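Local atomic coordinates of adenosine monophosphate-protein transferase FICD homolog (Caenorhabditis elegans, PDB entry 5JJ6), a protein that belongs to the Fic/DOC (Fido) family, whose members share a compact, mostly helical core, and is a worm homolog of FICD. Residues Y137-E148 and E177-R186. Numbering follows the deposited sequence.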
ATOM      1  N   TYR B 137       4.204  21.391   3.820  1.00 55.09           N
ATOM      2  CA  TYR B 137       3.922  19.987   3.504  1.00 51.47           C
ATOM      3  C   TYR B 137       3.607  19.198   4.758  1.00 47.12           C
ATOM      4  O   TYR B 137       2.585  18.509   4.841  1.00 45.97           O
ATOM      5  CB  TYR B 137       5.096  19.335   2.786  1.00 49.95           C
ATOM      6  CG  TYR B 137       5.065  19.554   1.308  1.00 53.64           C
ATOM      7  CD1 TYR B 137       5.471  20.765   0.764  1.00 62.69           C
ATOM      8  CD2 TYR B 137       4.620  18.559   0.446  1.00 54.92           C
ATOM      9  CE1 TYR B 137       5.442  20.982  -0.596  1.00 58.92           C
ATOM     10  CE2 TYR B 137       4.587  18.767  -0.923  1.00 53.25           C
ATOM     11  CZ  TYR B 137       5.001  19.981  -1.436  1.00 56.40           C
ATOM     12  OH  TYR B 137       4.973  20.207  -2.793  1.00 61.25           O
ATOM     13  N   PHE B 138       4.508  19.295   5.726  1.00 47.19           N
ATOM     14  CA  PHE B 138       4.374  18.561   6.968  1.00 50.75           C
ATOM     15  C   PHE B 138       3.114  19.041   7.671  1.00 44.30           C
ATOM     16  O   PHE B 138       2.321  18.235   8.141  1.00 40.55           O
ATOM     17  CB  PHE B 138       5.599  18.792   7.869  1.00 48.56           C
ATOM     18  CG  PHE B 138       6.899  18.694   7.140  1.00 55.09           C
ATOM     19  CD1 PHE B 138       7.095  17.725   6.160  1.00 55.46           C
ATOM     20  CD2 PHE B 138       7.910  19.618   7.380  1.00 58.86           C
ATOM     21  CE1 PHE B 138       8.294  17.655   5.451  1.00 54.90           C
ATOM     22  CE2 PHE B 138       9.111  19.550   6.677  1.00 63.07           C
ATOM     23  CZ  PHE B 138       9.301  18.566   5.710  1.00 58.40           C
ATOM     24  N   LEU B 139       2.915  20.356   7.683  1.00 41.29           N
ATOM     25  CA  LEU B 139       1.768  20.942   8.360  1.00 40.37           C
ATOM     26  C   LEU B 139       0.432  20.429   7.790  1.00 41.91           C
ATOM     27  O   LEU B 139      -0.500  20.031   8.531  1.00 42.01           O
ATOM     28  CB  LEU B 139       1.853  22.461   8.275  1.00 44.45           C
ATOM     29  CG  LEU B 139       1.250  23.240   9.439  1.00 45.40           C
ATOM     30  CD1 LEU B 139       1.740  22.691  10.758  1.00 38.27           C
ATOM     31  CD2 LEU B 139       1.576  24.720   9.315  1.00 52.96           C
ATOM     32  N   TYR B 140       0.349  20.437   6.466  1.00 38.46           N
ATOM     33  CA  TYR B 140      -0.825  19.955   5.783  1.00 37.28           C
ATOM     34  C   TYR B 140      -1.060  18.491   6.125  1.00 38.14           C
ATOM     35  O   TYR B 140      -2.151  18.125   6.569  1.00 42.65           O
ATOM     36  CB  TYR B 140      -0.706  20.138   4.266  1.00 38.04           C
ATOM     37  CG  TYR B 140      -1.975  19.739   3.534  1.00 44.24           C
ATOM     38  CD1 TYR B 140      -2.226  18.404   3.209  1.00 41.49           C
ATOM     39  CD2 TYR B 140      -2.947  20.684   3.217  1.00 40.64           C
ATOM     40  CE1 TYR B 140      -3.387  18.031   2.571  1.00 45.04           C
ATOM     41  CE2 TYR B 140      -4.111  20.321   2.566  1.00 45.38           C
ATOM     42  CZ  TYR B 140      -4.331  18.989   2.246  1.00 49.60           C
ATOM     43  OH  TYR B 140      -5.495  18.599   1.599  1.00 49.73           O
ATOM     44  N   VAL B 141      -0.043  17.657   5.930  1.00 34.84           N
ATOM     45  CA  VAL B 141      -0.220  16.224   6.133  1.00 36.52           C
ATOM     46  C   VAL B 141      -0.667  15.918   7.561  1.00 37.61           C
ATOM     47  O   VAL B 141      -1.600  15.117   7.785  1.00 33.98           O
ATOM     48  CB  VAL B 141       1.056  15.456   5.794  1.00 37.90           C
ATOM     49  CG1 VAL B 141       0.944  13.987   6.230  1.00 33.11           C
ATOM     50  CG2 VAL B 141       1.349  15.583   4.297  1.00 34.42           C
ATOM     51  N   TYR B 142      -0.003  16.562   8.515  1.00 37.24           N
ATOM     52  CA  TYR B 142      -0.351  16.412   9.915  1.00 33.81           C
ATOM     53  C   TYR B 142      -1.820  16.656  10.126  1.00 38.63           C
ATOM     54  O   TYR B 142      -2.530  15.791  10.648  1.00 38.90           O
ATOM     55  CB  TYR B 142       0.417  17.369  10.813  1.00 34.23           C
ATOM     56  CG  TYR B 142      -0.194  17.395  12.193  1.00 36.03           C
ATOM     57  CD1 TYR B 142      -0.223  16.241  12.968  1.00 35.61           C
ATOM     58  CD2 TYR B 142      -0.733  18.555  12.727  1.00 33.63           C
ATOM     59  CE1 TYR B 142      -0.782  16.239  14.225  1.00 37.23           C
ATOM     60  CE2 TYR B 142      -1.292  18.562  13.995  1.00 33.07           C
ATOM     61  CZ  TYR B 142      -1.313  17.398  14.739  1.00 34.43           C
ATOM     62  OH  TYR B 142      -1.871  17.380  16.002  1.00 31.94           O
ATOM     63  N   HIS B 143      -2.277  17.846   9.739  1.00 36.37           N
ATOM     64  CA  HIS B 143      -3.648  18.198  10.055  1.00 31.19           C
ATOM     65  C   HIS B 143      -4.666  17.303   9.341  1.00 35.69           C
ATOM     66  O   HIS B 143      -5.599  16.779   9.974  1.00 35.66           O
ATOM     67  CB  HIS B 143      -3.882  19.657   9.718  1.00 35.19           C
ATOM     68  CG  HIS B 143      -3.344  20.594  10.749  1.00 37.51           C
ATOM     69  ND1 HIS B 143      -3.890  20.704  12.008  1.00 38.73           N
ATOM     70  CD2 HIS B 143      -2.290  21.442  10.719  1.00 36.75           C
ATOM     71  CE1 HIS B 143      -3.206  21.594  12.706  1.00 36.69           C
ATOM     72  NE2 HIS B 143      -2.231  22.056  11.947  1.00 36.34           N
ATOM     73  N   THR B 144      -4.462  17.069   8.049  1.00 32.10           N
ATOM     74  CA  THR B 144      -5.428  16.276   7.308  1.00 30.49           C
ATOM     75  C   THR B 144      -5.506  14.817   7.794  1.00 35.24           C
ATOM     76  O   THR B 144      -6.565  14.214   7.687  1.00 40.79           O
ATOM     77  CB  THR B 144      -5.166  16.305   5.786  1.00 37.50           C
ATOM     78  OG1 THR B 144      -6.325  15.811   5.095  1.00 36.07           O
ATOM     79  CG2 THR B 144      -3.935  15.479   5.395  1.00 39.12           C
ATOM     80  N   VAL B 145      -4.419  14.223   8.287  1.00 33.70           N
ATOM     81  CA  VAL B 145      -4.535  12.850   8.794  1.00 35.25           C
ATOM     82  C   VAL B 145      -5.005  12.801  10.262  1.00 35.18           C
ATOM     83  O   VAL B 145      -5.693  11.862  10.680  1.00 32.84           O
ATOM     84  CB  VAL B 145      -3.214  12.064   8.643  1.00 38.30           C
ATOM     85  CG1 VAL B 145      -2.804  12.023   7.179  1.00 32.97           C
ATOM     86  CG2 VAL B 145      -2.114  12.647   9.515  1.00 35.28           C
ATOM     87  N   ALA B 146      -4.621  13.808  11.038  1.00 35.92           N
ATOM     88  CA  ALA B 146      -5.044  13.911  12.425  1.00 34.11           C
ATOM     89  C   ALA B 146      -6.565  14.028  12.467  1.00 37.27           C
ATOM     90  O   ALA B 146      -7.211  13.397  13.302  1.00 39.06           O
ATOM     91  CB  ALA B 146      -4.389  15.117  13.108  1.00 29.41           C
ATOM     92  N   ILE B 147      -7.135  14.804  11.541  1.00 35.29           N
ATOM     93  CA  ILE B 147      -8.592  14.973  11.479  1.00 38.46           C
ATOM     94  C   ILE B 147      -9.327  13.640  11.270  1.00 36.17           C
ATOM     95  O   ILE B 147     -10.408  13.423  11.817  1.00 36.76           O
ATOM     96  CB  ILE B 147      -8.991  15.940  10.331  1.00 32.62           C
ATOM     97  CG1 ILE B 147      -9.159  17.359  10.840  1.00 30.77           C
ATOM     98  CG2 ILE B 147     -10.276  15.524   9.693  1.00 32.40           C
ATOM     99  CD1 ILE B 147      -9.412  18.335   9.730  1.00 33.74           C
ATOM    100  N   GLU B 148      -8.714  12.733  10.525  1.00 34.16           N
ATOM    101  CA  GLU B 148      -9.313  11.435  10.263  1.00 37.71           C
ATOM    102  C   GLU B 148      -9.107  10.494  11.459  1.00 42.58           C
ATOM    103  O   GLU B 148      -9.720   9.429  11.541  1.00 44.46           O
ATOM    104  CB  GLU B 148      -8.735  10.866   8.954  1.00 39.97           C
ATOM    105  CG  GLU B 148      -8.736   9.355   8.788  1.00 45.90           C
ATOM    106  CD  GLU B 148      -7.445   8.716   9.299  1.00 61.42           C
ATOM    107  OE1 GLU B 148      -6.333   9.162   8.881  1.00 55.62           O
ATOM    108  OE2 GLU B 148      -7.545   7.780  10.136  1.00 70.72           O
ATOM    109  N   GLU B 177      -0.017   6.100   6.373  1.00 39.03           N
ATOM    110  CA  GLU B 177      -0.962   7.171   6.066  1.00 34.50           C
ATOM    111  C   GLU B 177      -0.254   8.502   5.887  1.00 36.71           C
ATOM    112  O   GLU B 177      -0.524   9.233   4.932  1.00 38.55           O
ATOM    113  CB  GLU B 177      -2.014   7.276   7.165  1.00 34.59           C
ATOM    114  CG  GLU B 177      -3.122   6.240   7.037  1.00 43.82           C
ATOM    115  CD  GLU B 177      -4.048   6.184   8.257  1.00 56.06           C
ATOM    116  OE1 GLU B 177      -3.935   7.052   9.164  1.00 52.10           O
ATOM    117  OE2 GLU B 177      -4.906   5.268   8.295  1.00 58.31           O
ATOM    118  N   VAL B 178       0.670   8.806   6.792  1.00 36.63           N
ATOM    119  CA  VAL B 178       1.447  10.031   6.675  1.00 33.72           C
ATOM    120  C   VAL B 178       2.194  10.060   5.341  1.00 36.56           C
ATOM    121  O   VAL B 178       2.068  11.017   4.551  1.00 33.77           O
ATOM    122  CB  VAL B 178       2.430  10.164   7.860  1.00 30.89           C
ATOM    123  CG1 VAL B 178       3.459  11.240   7.613  1.00 29.11           C
ATOM    124  CG2 VAL B 178       1.660  10.468   9.130  1.00 35.29           C
ATOM    125  N   ILE B 179       2.944   8.992   5.081  1.00 35.38           N
ATOM    126  CA  ILE B 179       3.728   8.882   3.852  1.00 37.66           C
ATOM    127  C   ILE B 179       2.872   8.992   2.588  1.00 38.18           C
ATOM    128  O   ILE B 179       3.189   9.767   1.673  1.00 37.23           O
ATOM    129  CB  ILE B 179       4.547   7.573   3.847  1.00 40.22           C
ATOM    130  CG1 ILE B 179       5.662   7.671   4.902  1.00 32.21           C
ATOM    131  CG2 ILE B 179       5.191   7.352   2.501  1.00 35.87           C
ATOM    132  CD1 ILE B 179       5.988   6.369   5.610  1.00 32.20           C
ATOM    133  N   GLY B 180       1.792   8.220   2.549  1.00 39.34           N
ATOM    134  CA  GLY B 180       0.835   8.283   1.454  1.00 39.35           C
ATOM    135  C   GLY B 180       0.276   9.673   1.202  1.00 38.39           C
ATOM    136  O   GLY B 180       0.238  10.121   0.056  1.00 40.22           O
ATOM    137  N   MET B 181      -0.163  10.361   2.256  1.00 37.12           N
ATOM    138  CA  MET B 181      -0.701  11.703   2.078  1.00 36.44           C
ATOM    139  C   MET B 181       0.339  12.634   1.487  1.00 40.40           C
ATOM    140  O   MET B 181       0.051  13.381   0.553  1.00 42.50           O
ATOM    141  CB  MET B 181      -1.201  12.295   3.392  1.00 33.09           C
ATOM    142  CG  MET B 181      -2.719  12.459   3.488  1.00 46.11           C
ATOM    143  SD  MET B 181      -3.573  13.368   2.157  1.00 41.39           S
ATOM    144  CE  MET B 181      -2.484  14.764   1.949  1.00 42.67           C
ATOM    145  N   ASP B 182       1.555  12.574   2.024  1.00 41.04           N
ATOM    146  CA  ASP B 182       2.648  13.392   1.512  1.00 37.73           C
ATOM    147  C   ASP B 182       2.830  13.137   0.010  1.00 40.36           C
ATOM    148  O   ASP B 182       3.004  14.072  -0.774  1.00 44.16           O
ATOM    149  CB  ASP B 182       3.929  13.090   2.296  1.00 45.03           C
ATOM    150  CG  ASP B 182       5.130  13.889   1.814  1.00 53.34           C
ATOM    151  OD1 ASP B 182       5.132  15.127   2.006  1.00 56.43           O
ATOM    152  OD2 ASP B 182       6.071  13.281   1.256  1.00 52.49           O
ATOM    153  N   ALA B 183       2.782  11.867  -0.381  1.00 38.97           N
ATOM    154  CA  ALA B 183       2.878  11.494  -1.790  1.00 39.13           C
ATOM    155  C   ALA B 183       1.785  12.170  -2.623  1.00 47.82           C
ATOM    156  O   ALA B 183       2.062  12.796  -3.660  1.00 52.27           O
ATOM    157  CB  ALA B 183       2.797   9.989  -1.945  1.00 33.79           C
ATOM    158  N   ALA B 184       0.542  12.026  -2.168  1.00 42.35           N
ATOM    159  CA  ALA B 184      -0.595  12.614  -2.857  1.00 40.88           C
ATOM    160  C   ALA B 184      -0.436  14.124  -3.015  1.00 41.76           C
ATOM    161  O   ALA B 184      -0.692  14.673  -4.078  1.00 46.25           O
ATOM    162  CB  ALA B 184      -1.885  12.292  -2.113  1.00 37.81           C
ATOM    163  N   LEU B 185      -0.011  14.789  -1.952  1.00 40.07           N
ATOM    164  CA  LEU B 185       0.161  16.231  -1.969  1.00 42.77           C
ATOM    165  C   LEU B 185       1.234  16.655  -2.974  1.00 47.72           C
ATOM    166  O   LEU B 185       1.054  17.628  -3.722  1.00 49.48           O
ATOM    167  CB  LEU B 185       0.502  16.738  -0.561  1.00 44.75           C
ATOM    168  CG  LEU B 185       0.475  18.255  -0.353  1.00 43.46           C
ATOM    169  CD1 LEU B 185      -0.852  18.838  -0.806  1.00 47.15           C
ATOM    170  CD2 LEU B 185       0.705  18.577   1.091  1.00 42.93           C
ATOM    171  N   ARG B 186       2.356  15.938  -2.979  1.00 53.06           N
ATOM    172  CA  ARG B 186       3.449  16.253  -3.900  1.00 54.60           C
ATOM    173  C   ARG B 186       2.969  16.090  -5.337  1.00 51.33           C
ATOM    174  O   ARG B 186       3.287  16.899  -6.206  1.00 53.33           O
ATOM    175  CB  ARG B 186       4.686  15.381  -3.622  1.00 57.68           C
ATOM    176  CG  ARG B 186       5.672  16.039  -2.622  1.00 67.06           C
ATOM    177  CD  ARG B 186       6.961  15.238  -2.355  1.00 64.18           C
ATOM    178  NE  ARG B 186       6.711  13.850  -1.970  1.00 62.18           N
ATOM    179  CZ  ARG B 186       6.763  12.825  -2.820  1.00 69.84           C
ATOM    180  NH1 ARG B 186       7.057  13.045  -4.099  1.00 74.87           N
ATOM    181  NH2 ARG B 186       6.519  11.585  -2.401  1.00 57.91           N
TER
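Bends at the second (-53°) and third torsions of Met181 fold its chain until CE reaches the ring edge of Tyr140, whose CG lies trans to its own amide nitrogen (chi1 -175°). Met181 is thus a knob in a hole formed by Tyr140, Val141, Thr144 and Val145. Its CE lies in the plane of the Tyr140 ring, 3.4 Å from CE1; its CG rests 3.7 Å from CG1 of Val145, and CG2 of Thr144 meets the thioether end on. Leu185 takes another side of the same tyrosine, with CD1 above one face toward the rim and CD2 3.6 Å from CD1 of Tyr140. Val141 forks over the near side of helix 177-186: CG1 lies 3.6 Å from Val178 O and CG2 against the Asp182 backbone.

At one end Tyr137 crosses Arg186 at about a right angle, CE2 3.4 Å from Arg186 CG. Arg186 NE is salt-bridged to Asp182 OD2 through a weak hydrogen bond, and Tyr137 OH hydrogen-bonds to Asn189. At the other, Glu148 OE1 and Glu177 OE1, two acceptors, are 3.2 Å apart; long, weak ion pairs of Glu148 with Arg286 and Glu177 with Arg173 may partly offset the like charges.

The segment axes approach to 9.4 Å, their directions 124° apart. Leu290 of helix 284-297 packs on Tyr140 and Met181, Val212 of helix 202-213 also touches Met181, and Leu161 of helix 154-162 touches Val178 and Asp182, embedding the pair in the helical Fic core.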